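Local coordinates for L-serine ammonia-lyase (Rhizomucor miehei CAU432, PDB 5C3U), which belongs to the pyridoxal-phosphate-dependent enzyme family and holds pyridoxal-5'-phosphate in a pocket of its own chain, at residues I71-G76 with R90-E95. Numbering follows the deposited sequence.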
loop_
_atom_site.group_PDB
_atom_site.type_symbol
_atom_site.label_atom_id
_atom_site.label_comp_id
_atom_site.label_asym_id
_atom_site.label_seq_id
_atom_site.Cartn_x
_atom_site.Cartn_y
_atom_site.Cartn_z
ATOM N N ILE A 71 1.195 -22.193 15.319
ATOM C CA ILE A 71 1.838 -20.899 15.511
ATOM C C ILE A 71 0.815 -19.843 15.898
ATOM O O ILE A 71 -0.396 -20.074 15.842
ATOM C CB ILE A 71 2.570 -20.444 14.238
ATOM C CG1 ILE A 71 1.593 -20.430 13.038
ATOM C CG2 ILE A 71 3.789 -21.327 14.003
ATOM C CD1 ILE A 71 2.119 -19.696 11.823
ATOM N N GLN A 72 1.311 -18.684 16.322
ATOM C CA GLN A 72 0.456 -17.524 16.514
ATOM C C GLN A 72 1.014 -16.457 15.611
ATOM O O GLN A 72 2.228 -16.235 15.620
ATOM C CB GLN A 72 0.495 -17.019 17.962
ATOM C CG GLN A 72 0.047 -18.028 19.010
ATOM C CD GLN A 72 1.203 -18.855 19.542
ATOM O OE1 GLN A 72 2.295 -18.334 19.767
ATOM N NE2 GLN A 72 0.970 -20.152 19.738
ATOM N N PHE A 73 0.164 -15.800 14.816
ATOM C CA PHE A 73 0.661 -14.615 14.119
ATOM C C PHE A 73 0.486 -13.427 15.057
ATOM O O PHE A 73 -0.511 -13.338 15.739
ATOM C CB PHE A 73 -0.123 -14.348 12.831
ATOM C CG PHE A 73 0.200 -15.286 11.697
ATOM C CD1 PHE A 73 1.482 -15.322 11.147
ATOM C CD2 PHE A 73 -0.783 -16.063 11.124
ATOM C CE1 PHE A 73 1.776 -16.166 10.077
ATOM C CE2 PHE A 73 -0.494 -16.914 10.051
ATOM C CZ PHE A 73 0.790 -16.967 9.540
ATOM N N VAL A 74 1.460 -12.528 15.096
ATOM C CA VAL A 74 1.381 -11.354 15.969
ATOM C C VAL A 74 1.592 -10.144 15.070
ATOM O O VAL A 74 2.518 -10.125 14.244
ATOM C CB VAL A 74 2.473 -11.402 17.075
ATOM C CG1 VAL A 74 2.410 -10.159 17.962
ATOM C CG2 VAL A 74 2.322 -12.678 17.914
ATOM N N CYS A 75 0.750 -9.126 15.213
ATOM C CA CYS A 75 0.897 -7.951 14.368
ATOM C C CYS A 75 0.328 -6.701 15.005
ATOM O O CYS A 75 -0.783 -6.730 15.530
ATOM C CB CYS A 75 0.237 -8.195 13.000
ATOM S SG CYS A 75 0.676 -6.951 11.761
ATOM N N GLY A 76 1.105 -5.623 14.943
ATOM C CA GLY A 76 0.623 -4.273 15.278
ATOM C C GLY A 76 1.009 -3.231 14.214
ATOM O O GLY A 76 0.926 -2.022 14.474
ATOM N N ARG A 90 -7.593 -16.518 9.991
ATOM C CA ARG A 90 -8.874 -17.243 9.928
ATOM C C ARG A 90 -8.898 -18.268 8.763
ATOM O O ARG A 90 -9.354 -19.409 8.946
ATOM C CB ARG A 90 -10.075 -16.280 9.889
ATOM C CG ARG A 90 -11.401 -16.981 9.585
ATOM C CD ARG A 90 -12.628 -16.078 9.661
ATOM N NE ARG A 90 -12.651 -14.991 8.668
ATOM C CZ ARG A 90 -13.233 -15.046 7.467
ATOM N NH1 ARG A 90 -13.192 -13.980 6.658
ATOM N NH2 ARG A 90 -13.843 -16.156 7.062
ATOM N N GLN A 91 -8.385 -17.888 7.592
ATOM C CA GLN A 91 -8.384 -18.775 6.408
ATOM C C GLN A 91 -7.460 -19.966 6.608
ATOM O O GLN A 91 -7.768 -21.076 6.174
ATOM C CB GLN A 91 -7.947 -18.039 5.146
ATOM C CG GLN A 91 -8.949 -17.026 4.616
ATOM C CD GLN A 91 -10.318 -17.632 4.400
ATOM O OE1 GLN A 91 -10.486 -18.513 3.567
ATOM N NE2 GLN A 91 -11.302 -17.155 5.152
ATOM N N LEU A 92 -6.334 -19.719 7.283
ATOM C CA LEU A 92 -5.315 -20.749 7.521
ATOM C C LEU A 92 -5.550 -21.597 8.779
ATOM O O LEU A 92 -4.845 -22.588 8.996
ATOM C CB LEU A 92 -3.911 -20.119 7.546
ATOM C CG LEU A 92 -3.522 -19.423 6.233
ATOM C CD1 LEU A 92 -2.300 -18.531 6.436
ATOM C CD2 LEU A 92 -3.295 -20.425 5.100
ATOM N N GLY A 93 -6.535 -21.219 9.594
ATOM C CA GLY A 93 -6.810 -21.907 10.864
ATOM C C GLY A 93 -5.748 -21.717 11.944
ATOM O O GLY A 93 -5.388 -22.671 12.647
ATOM N N VAL A 94 -5.247 -20.489 12.083
ATOM C CA VAL A 94 -4.133 -20.183 12.970
ATOM C C VAL A 94 -4.558 -19.080 13.932
ATOM O O VAL A 94 -5.393 -18.242 13.580
ATOM C CB VAL A 94 -2.885 -19.791 12.132
ATOM C CG1 VAL A 94 -2.055 -18.731 12.807
ATOM C CG2 VAL A 94 -2.063 -21.030 11.806
ATOM N N GLU A 95 -4.018 -19.102 15.146
ATOM C CA GLU A 95 -4.210 -18.009 16.114
ATOM C C GLU A 95 -3.576 -16.683 15.676
ATOM O O GLU A 95 -2.458 -16.656 15.156
ATOM C CB GLU A 95 -3.603 -18.424 17.455
ATOM C CG GLU A 95 -4.260 -17.844 18.690
ATOM C CD GLU A 95 -4.345 -18.870 19.811
ATOM O OE1 GLU A 95 -3.311 -19.500 20.136
ATOM O OE2 GLU A 95 -5.453 -19.067 20.353
HETATM O O HOH W 1 -2.483 -21.472 16.143
#
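CG of Phe73 stands anti to its own carbonyl carbon and beside the backbone N (chi1 -74°); the side chains of Phe73 and Val94 cross at about a right angle. Val94 CG1 comes obliquely against the ring, 3.4 Å from Phe73 CD2, and Leu92 CD1 adds a looser contact near CE2 of the same ring. One face of that ring carries CD1 of Ile71. The CG1 of Ile71, set between its backbone N and carbonyl carbon, meets Val94 CG2 at 3.9 Å, so Val94 touches Ile71, just before strand 72-75, as well as Phe73 within it. These contacts illustrate how a beta-alpha-beta unit closes: strand 72-75 leads into helix 79-92, and after a turn at Gly93, whose phi is positive, the chain enters strand 95-100 parallel to the first. Helix 52-67 packs here as well, through Val64 on Leu92 and Val94. The backbones join where Phe73 N donates to Glu95 O over 2.8 Å, a fairly straight bond (159° at the hydrogen) with the donor nitrogen a little out of the carbonyl plane; Gln72 CA lies 3.3 Å from this same oxygen. Beside this bond a water accepts from Glu95 N at 3.0 Å; its leg to Ile71 O is unusually short and so doubtful. Gln72 and Glu95 lie side by side, pointing the same way, each chain bent at chi2, with Gln72 CG 3.8 Å from Glu95 OE1 and their amide and carboxylate planes turned 45° apart.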